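MAU2 chromatid cohesion factor homolog (Saccharomyces cerevisiae, PDB 4XDN) forms a complex with SCC2 that is required for the association of cohesin with chromosomes, and so takes part in sister chromatid cohesion. Local coordinates at residues A[133-136]-A[137-141]; A[145-148]-A[149-153]; A[154-157]-A[158-161]. All coordinates share one frame; numbering follows the deposited sequence.

Interaction 1 of 3, residues A[133-136]-A[137-141]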
loop_
_atom_site.group_PDB
_atom_site.type_symbol
_atom_site.label_atom_id
_atom_site.label_comp_id
_atom_site.label_asym_id
_atom_site.label_seq_id
_atom_site.Cartn_x
_atom_site.Cartn_y
_atom_site.Cartn_z
ATOM N N GLU A 133 5.931 -12.073 26.696
ATOM C CA GLU A 133 6.043 -12.816 25.446
ATOM C C GLU A 133 5.658 -11.946 24.253
ATOM O O GLU A 133 6.248 -12.051 23.180
ATOM C CB GLU A 133 5.163 -14.068 25.483
ATOM C CG GLU A 133 5.608 -15.126 26.492
ATOM C CD GLU A 133 6.967 -15.726 26.173
ATOM O OE1 GLU A 133 7.379 -15.700 24.996
ATOM O OE2 GLU A 133 7.625 -16.226 27.106
ATOM N N PHE A 134 4.664 -11.086 24.446
ATOM C CA PHE A 134 4.223 -10.190 23.389
ATOM C C PHE A 134 5.328 -9.192 23.050
ATOM O O PHE A 134 5.612 -8.943 21.883
ATOM C CB PHE A 134 2.947 -9.457 23.805
ATOM C CG PHE A 134 2.212 -8.828 22.658
ATOM C CD1 PHE A 134 1.358 -9.584 21.869
ATOM C CD2 PHE A 134 2.370 -7.483 22.367
ATOM C CE1 PHE A 134 0.679 -9.011 20.812
ATOM C CE2 PHE A 134 1.693 -6.902 21.307
ATOM C CZ PHE A 134 0.846 -7.668 20.529
ATOM N N LEU A 135 5.959 -8.633 24.075
ATOM C CA LEU A 135 7.081 -7.732 23.860
ATOM C C LEU A 135 8.234 -8.459 23.174
ATOM O O LEU A 135 8.871 -7.917 22.276
ATOM C CB LEU A 135 7.553 -7.133 25.187
ATOM C CG LEU A 135 6.586 -6.164 25.870
ATOM C CD1 LEU A 135 7.086 -5.802 27.262
ATOM C CD2 LEU A 135 6.392 -4.919 25.033
ATOM N N LEU A 136 8.488 -9.690 23.600
ATOM C CA LEU A 136 9.611 -10.472 23.092
ATOM C C LEU A 136 9.401 -10.945 21.652
ATOM O O LEU A 136 10.352 -11.019 20.872
ATOM C CB LEU A 136 9.848 -11.689 23.993
ATOM C CG LEU A 136 11.150 -11.836 24.792
ATOM C CD1 LEU A 136 11.699 -10.518 25.313
ATOM C CD2 LEU A 136 10.904 -12.785 25.958
ATOM N N LEU A 137 8.156 -11.266 21.308
ATOM C CA LEU A 137 7.858 -11.930 20.045
ATOM C C LEU A 137 7.212 -11.006 19.011
ATOM O O LEU A 137 7.275 -11.282 17.812
ATOM C CB LEU A 137 6.949 -13.133 20.304
ATOM C CG LEU A 137 7.515 -14.192 21.258
ATOM C CD1 LEU A 137 6.456 -15.222 21.591
ATOM C CD2 LEU A 137 8.746 -14.866 20.668
ATOM N N HIS A 138 6.600 -9.916 19.469
ATOM C CA HIS A 138 5.895 -8.997 18.574
ATOM C C HIS A 138 6.539 -7.612 18.534
ATOM O O HIS A 138 7.012 -7.177 17.483
ATOM C CB HIS A 138 4.425 -8.877 18.988
ATOM C CG HIS A 138 3.643 -7.902 18.169
ATOM N ND1 HIS A 138 3.497 -6.574 18.525
ATOM C CD2 HIS A 138 2.952 -8.054 17.013
ATOM C CE1 HIS A 138 2.757 -5.959 17.626
ATOM N NE2 HIS A 138 2.412 -6.834 16.695
ATOM N N ASP A 139 6.561 -6.921 19.670
ATOM C CA ASP A 139 7.013 -5.531 19.690
ATOM C C ASP A 139 8.494 -5.389 19.346
ATOM O O ASP A 139 8.855 -4.597 18.478
ATOM C CB ASP A 139 6.745 -4.895 21.055
ATOM C CG ASP A 139 5.293 -4.513 21.248
ATOM O OD1 ASP A 139 4.412 -5.226 20.734
ATOM O OD2 ASP A 139 5.033 -3.491 21.917
ATOM N N LEU A 140 9.349 -6.157 20.012
ATOM C CA LEU A 140 10.790 -5.996 19.832
ATOM C C LEU A 140 11.251 -6.387 18.424
ATOM O O LEU A 140 12.005 -5.640 17.798
ATOM C CB LEU A 140 11.558 -6.803 20.883
ATOM C CG LEU A 140 11.899 -6.033 22.165
ATOM C CD1 LEU A 140 12.351 -6.974 23.276
ATOM C CD2 LEU A 140 12.973 -4.989 21.891
ATOM N N PRO A 141 10.809 -7.554 17.921
ATOM C CA PRO A 141 11.191 -7.926 16.552
ATOM C C PRO A 141 10.720 -6.929 15.491
ATOM O O PRO A 141 11.465 -6.653 14.551
ATOM C CB PRO A 141 10.510 -9.285 16.360
ATOM C CG PRO A 141 10.392 -9.838 17.732
ATOM C CD PRO A 141 10.107 -8.653 18.607
#
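H138 lies over a face of the F134 ring one helical turn away, the two side chains running alongside each other and pointing the same way. H138 CB sits above the middle of the phenyl face, 4.0 Å from the F134 ring centroid, a CH-pi contact. Beyond it, chi1 of 177° (CG anti to the backbone N) lays the imidazole over the phenyl rim: CG is 3.7 Å from F134 CZ, ND1 3.3 Å from F134 CE2, and CE1 3.9 Å from F134 CZ, which CD2 also nears. The rings form an offset stack, centroids 4.4 Å apart and planes at 27°, with F134 CZ toward the rim of the imidazole face. ND1 also gives its N-H to D139 OD1 at 2.7 Å, almost straight and in the imidazole plane, reaching that oxygen on its anti side; the bond fixes the ring's rotation. D139 OD1 in turn comes obliquely to F134 CE2, 3.2 Å away. The backbone widens here: F134 O accepts from both H138 N and D139 N, while P141, with no N-H to give, sets its CD 3.3 Å from L136 O. F134 and D139 also pack on the chain of another protein. Helix 126-144, in a mainly helical fold, thus combines a pi-type turn with a proline kink.

Interaction 2 of 3, residues A[145-148]-A[149-153]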
loop_
_atom_site.group_PDB
_atom_site.type_symbol
_atom_site.label_atom_id
_atom_site.label_comp_id
_atom_site.label_asym_id
_atom_site.label_seq_id
_atom_site.Cartn_x
_atom_site.Cartn_y
_atom_site.Cartn_z
ATOM N N ASP A 145 13.144 -4.841 13.128
ATOM C CA ASP A 145 13.000 -4.998 11.686
ATOM C C ASP A 145 14.232 -5.675 11.086
ATOM O O ASP A 145 14.766 -5.235 10.067
ATOM C CB ASP A 145 12.752 -3.640 11.024
ATOM C CG ASP A 145 12.065 -3.763 9.678
ATOM O OD1 ASP A 145 11.215 -4.666 9.517
ATOM O OD2 ASP A 145 12.373 -2.953 8.781
ATOM N N SER A 146 14.668 -6.749 11.738
ATOM C CA SER A 146 15.834 -7.517 11.313
ATOM C C SER A 146 15.427 -8.943 10.959
ATOM O O SER A 146 14.724 -9.599 11.727
ATOM C CB SER A 146 16.896 -7.528 12.416
ATOM O OG SER A 146 17.947 -8.430 12.112
ATOM N N LYS A 147 15.869 -9.419 9.799
ATOM C CA LYS A 147 15.503 -10.755 9.335
ATOM C C LYS A 147 15.982 -11.825 10.309
ATOM O O LYS A 147 15.256 -12.773 10.609
ATOM C CB LYS A 147 16.080 -11.023 7.943
ATOM C CG LYS A 147 15.842 -12.447 7.455
ATOM C CD LYS A 147 16.055 -12.591 5.956
ATOM C CE LYS A 147 17.494 -12.311 5.556
ATOM N NZ LYS A 147 17.953 -13.226 4.472
ATOM N N PHE A 148 17.206 -11.661 10.799
ATOM C CA PHE A 148 17.798 -12.599 11.747
ATOM C C PHE A 148 16.932 -12.767 12.993
ATOM O O PHE A 148 16.675 -13.887 13.432
ATOM C CB PHE A 148 19.198 -12.125 12.144
ATOM C CG PHE A 148 19.865 -12.992 13.171
ATOM C CD1 PHE A 148 20.485 -14.175 12.804
ATOM C CD2 PHE A 148 19.883 -12.617 14.505
ATOM C CE1 PHE A 148 21.105 -14.972 13.749
ATOM C CE2 PHE A 148 20.501 -13.410 15.454
ATOM C CZ PHE A 148 21.112 -14.588 15.077
ATOM N N HIS A 149 16.480 -11.650 13.553
ATOM C CA HIS A 149 15.679 -11.676 14.770
ATOM C C HIS A 149 14.232 -12.074 14.494
ATOM O O HIS A 149 13.546 -12.586 15.377
ATOM C CB HIS A 149 15.733 -10.312 15.463
ATOM C CG HIS A 149 17.077 -9.984 16.036
ATOM N ND1 HIS A 149 18.023 -9.255 15.348
ATOM C CD2 HIS A 149 17.639 -10.300 17.227
ATOM C CE1 HIS A 149 19.106 -9.129 16.092
ATOM N NE2 HIS A 149 18.899 -9.755 17.237
ATOM N N TYR A 150 13.770 -11.840 13.270
ATOM C CA TYR A 150 12.437 -12.279 12.871
ATOM C C TYR A 150 12.354 -13.803 12.866
ATOM O O TYR A 150 11.331 -14.376 13.242
ATOM C CB TYR A 150 12.075 -11.738 11.485
ATOM C CG TYR A 150 11.510 -10.332 11.466
ATOM C CD1 TYR A 150 10.568 -9.919 12.399
ATOM C CD2 TYR A 150 11.912 -9.421 10.497
ATOM C CE1 TYR A 150 10.049 -8.636 12.375
ATOM C CE2 TYR A 150 11.399 -8.141 10.463
ATOM C CZ TYR A 150 10.469 -7.751 11.402
ATOM O OH TYR A 150 9.959 -6.475 11.364
ATOM N N LYS A 151 13.431 -14.453 12.438
ATOM C CA LYS A 151 13.471 -15.913 12.382
ATOM C C LYS A 151 13.483 -16.514 13.786
ATOM O O LYS A 151 12.822 -17.519 14.045
ATOM C CB LYS A 151 14.695 -16.386 11.594
ATOM C CG LYS A 151 14.620 -16.072 10.108
ATOM C CD LYS A 151 15.877 -16.504 9.373
ATOM C CE LYS A 151 15.780 -16.196 7.886
ATOM N NZ LYS A 151 17.019 -16.577 7.148
ATOM N N ILE A 152 14.235 -15.892 14.686
ATOM C CA ILE A 152 14.269 -16.318 16.079
ATOM C C ILE A 152 12.885 -16.158 16.696
ATOM O O ILE A 152 12.392 -17.054 17.381
ATOM C CB ILE A 152 15.308 -15.512 16.890
ATOM C CG1 ILE A 152 16.720 -15.822 16.384
ATOM C CG2 ILE A 152 15.204 -15.829 18.384
ATOM C CD1 ILE A 152 17.800 -14.925 16.958
ATOM N N ALA A 153 12.260 -15.013 16.441
ATOM C CA ALA A 153 10.943 -14.719 16.987
ATOM C C ALA A 153 9.903 -15.713 16.482
ATOM O O ALA A 153 9.109 -16.237 17.262
ATOM C CB ALA A 153 10.531 -13.298 16.637
#
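D145 and Y150 meet through a side-chain hydrogen bond at the start of helix 147-165, where S146 is the N-cap residue and D145, with positive phi, is the first residue to leave helix 126-144. Among the polar contacts, Y150 OH donates over 2.9 Å to D145 OD1, which accepts through its anti lone pair; the carboxylate stands at 81° to the phenol plane, which it meets at the ring edge. Y150 N bonds to S146 O, also at 2.9 Å, so Y150 bonds to the helix start through both backbone and side chain. S146 OG and H149 ND1 share a weak hydrogen bond of 3.3 Å at the edge of the imidazole. Y150 also packs on P141 and L142 of the preceding helix and on L186 of helix 170-189, and a phenylalanine in its place would probably leave D145 OD1 without its hydroxyl mate and the carboxylate less restrained at the turn. The aromatic contact is T-shaped: F148 directs its edge at the H149 face, planes at 88°, with F148 CD2 over the imidazole centre. In the apolar contact one turn on, F148 CE2 meets I152 CD1 at 3.4 Å, the two side chains slanting across each other. Of the charged chains, K147 and K151 run side by side, their NZ atoms 4.4 Å apart, a spacing likely to be mildly unfavourable unless solvent or counter-ions screen it. Both also touch L190 through their side chains. Extended beyond CG, K151 lays its CE against K147 CG at 3.8 Å.

Interaction 3 of 3, residues A[154-157]-A[158-161]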
loop_
_atom_site.group_PDB
_atom_site.type_symbol
_atom_site.label_atom_id
_atom_site.label_comp_id
_atom_site.label_asym_id
_atom_site.label_seq_id
_atom_site.Cartn_x
_atom_site.Cartn_y
_atom_site.Cartn_z
ATOM N N LEU A 154 9.911 -15.973 15.177
ATOM C CA LEU A 154 8.947 -16.888 14.574
ATOM C C LEU A 154 9.127 -18.305 15.108
ATOM O O LEU A 154 8.152 -19.007 15.375
ATOM C CB LEU A 154 9.076 -16.885 13.048
ATOM C CG LEU A 154 8.174 -17.878 12.307
ATOM C CD1 LEU A 154 6.705 -17.618 12.619
ATOM C CD2 LEU A 154 8.424 -17.811 10.811
ATOM N N ARG A 155 10.382 -18.717 15.254
ATOM C CA ARG A 155 10.699 -20.036 15.790
ATOM C C ARG A 155 10.165 -20.179 17.212
ATOM O O ARG A 155 9.473 -21.146 17.527
ATOM C CB ARG A 155 12.213 -20.269 15.761
ATOM C CG ARG A 155 12.653 -21.629 16.281
ATOM C CD ARG A 155 14.157 -21.832 16.135
ATOM N NE ARG A 155 14.597 -21.690 14.745
ATOM C CZ ARG A 155 15.462 -20.785 14.288
ATOM N NH1 ARG A 155 16.034 -19.904 15.098
ATOM N NH2 ARG A 155 15.768 -20.772 12.996
ATOM N N ASN A 156 10.481 -19.204 18.062
ATOM C CA ASN A 156 10.052 -19.230 19.458
ATOM C C ASN A 156 8.549 -19.045 19.594
ATOM O O ASN A 156 7.926 -19.598 20.501
ATOM C CB ASN A 156 10.770 -18.145 20.262
ATOM C CG ASN A 156 12.266 -18.363 20.328
ATOM O OD1 ASN A 156 12.760 -19.451 20.036
ATOM N ND2 ASN A 156 12.998 -17.325 20.720
ATOM N N CYS A 157 7.970 -18.263 18.692
ATOM C CA CYS A 157 6.538 -18.006 18.724
ATOM C C CYS A 157 5.750 -19.283 18.436
ATOM O O CYS A 157 4.781 -19.588 19.130
ATOM C CB CYS A 157 6.166 -16.915 17.721
ATOM S SG CYS A 157 4.447 -16.407 17.821
ATOM N N ASN A 158 6.167 -20.026 17.413
ATOM C CA ASN A 158 5.522 -21.294 17.088
ATOM C C ASN A 158 5.659 -22.286 18.236
ATOM O O ASN A 158 4.738 -23.051 18.518
ATOM C CB ASN A 158 6.110 -21.892 15.805
ATOM C CG ASN A 158 5.742 -21.099 14.567
ATOM O OD1 ASN A 158 4.720 -20.414 14.533
ATOM N ND2 ASN A 158 6.575 -21.189 13.538
ATOM N N GLU A 159 6.812 -22.267 18.895
ATOM C CA GLU A 159 7.051 -23.124 20.049
ATOM C C GLU A 159 6.075 -22.779 21.168
ATOM O O GLU A 159 5.525 -23.663 21.825
ATOM C CB GLU A 159 8.493 -22.976 20.537
ATOM C CG GLU A 159 8.870 -23.926 21.662
ATOM C CD GLU A 159 10.225 -23.608 22.265
ATOM O OE1 GLU A 159 11.010 -22.880 21.618
ATOM O OE2 GLU A 159 10.502 -24.079 23.388
ATOM N N LEU A 160 5.862 -21.483 21.370
ATOM C CA LEU A 160 4.964 -21.000 22.409
ATOM C C LEU A 160 3.521 -21.424 22.137
ATOM O O LEU A 160 2.826 -21.900 23.037
ATOM C CB LEU A 160 5.057 -19.475 22.513
ATOM C CG LEU A 160 4.294 -18.819 23.664
ATOM C CD1 LEU A 160 4.940 -19.143 25.001
ATOM C CD2 LEU A 160 4.205 -17.311 23.461
ATOM N N VAL A 161 3.079 -21.250 20.894
ATOM C CA VAL A 161 1.719 -21.606 20.494
ATOM C C VAL A 161 1.469 -23.097 20.677
ATOM O O VAL A 161 0.428 -23.498 21.194
ATOM C CB VAL A 161 1.447 -21.216 19.017
ATOM C CG1 VAL A 161 0.130 -21.816 18.518
ATOM C CG2 VAL A 161 1.425 -19.702 18.866
#
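L154 and N158 slant across one another a single helical turn apart, the leucine methyl CD1 coming to N158 ND2 at 3.7 Å and to OD1 of the same amide at 3.9 Å. N158 carries its CG beside the backbone N (chi1 -69°), which folds the amide back over the preceding turn, so that CG lies 3.3 Å from L154 O. That carbonyl is taken by N158 N, 3.0 Å away in a nearly straight bond (166°), and the angle at ND2 is too poor for a second one. N156 and E159 point the same way, side by side, with amide and carboxylate planes 78° apart; N156 OD1 and E159 OE1 come no closer than 4.2 Å. On the face turned to the neighbouring helices, V161 sets CG2 3.4 Å from C157 O, the carbonyl that its own N engages, while L160 meets L137 of helix 126-144 and F179 of helix 170-189. Four regular backbone bonds, from N158, E159, L160 and V161 to the residues four earlier, run through this part of the helix. The side chains add van der Waals contact and no hydrogen bond or salt bridge, which suggests that, between these segments, the helix is held mainly by its main-chain bonds.

In the fold
Of the two helices involved, 126-144 comes first and contains interaction 1; the chain then turns at D145 and S146 into helix 147-165, which carries interaction 2 at its start and interaction 3 further along. The three follow in series, none nested or crossed, and each joins residues mostly about one turn apart instead of closing a long loop. The helical hairpin brings interaction 1 to about 11 Å, between centres, from each of the others; interactions 2 and 3, about 12 Å apart, simply follow each other on one helix. P141 packs on Y150 and A153, while L137 reaches N156, C157 and L160 of interaction 3. Helix 170-189 touches all three regions, completing a bundle of successive helices.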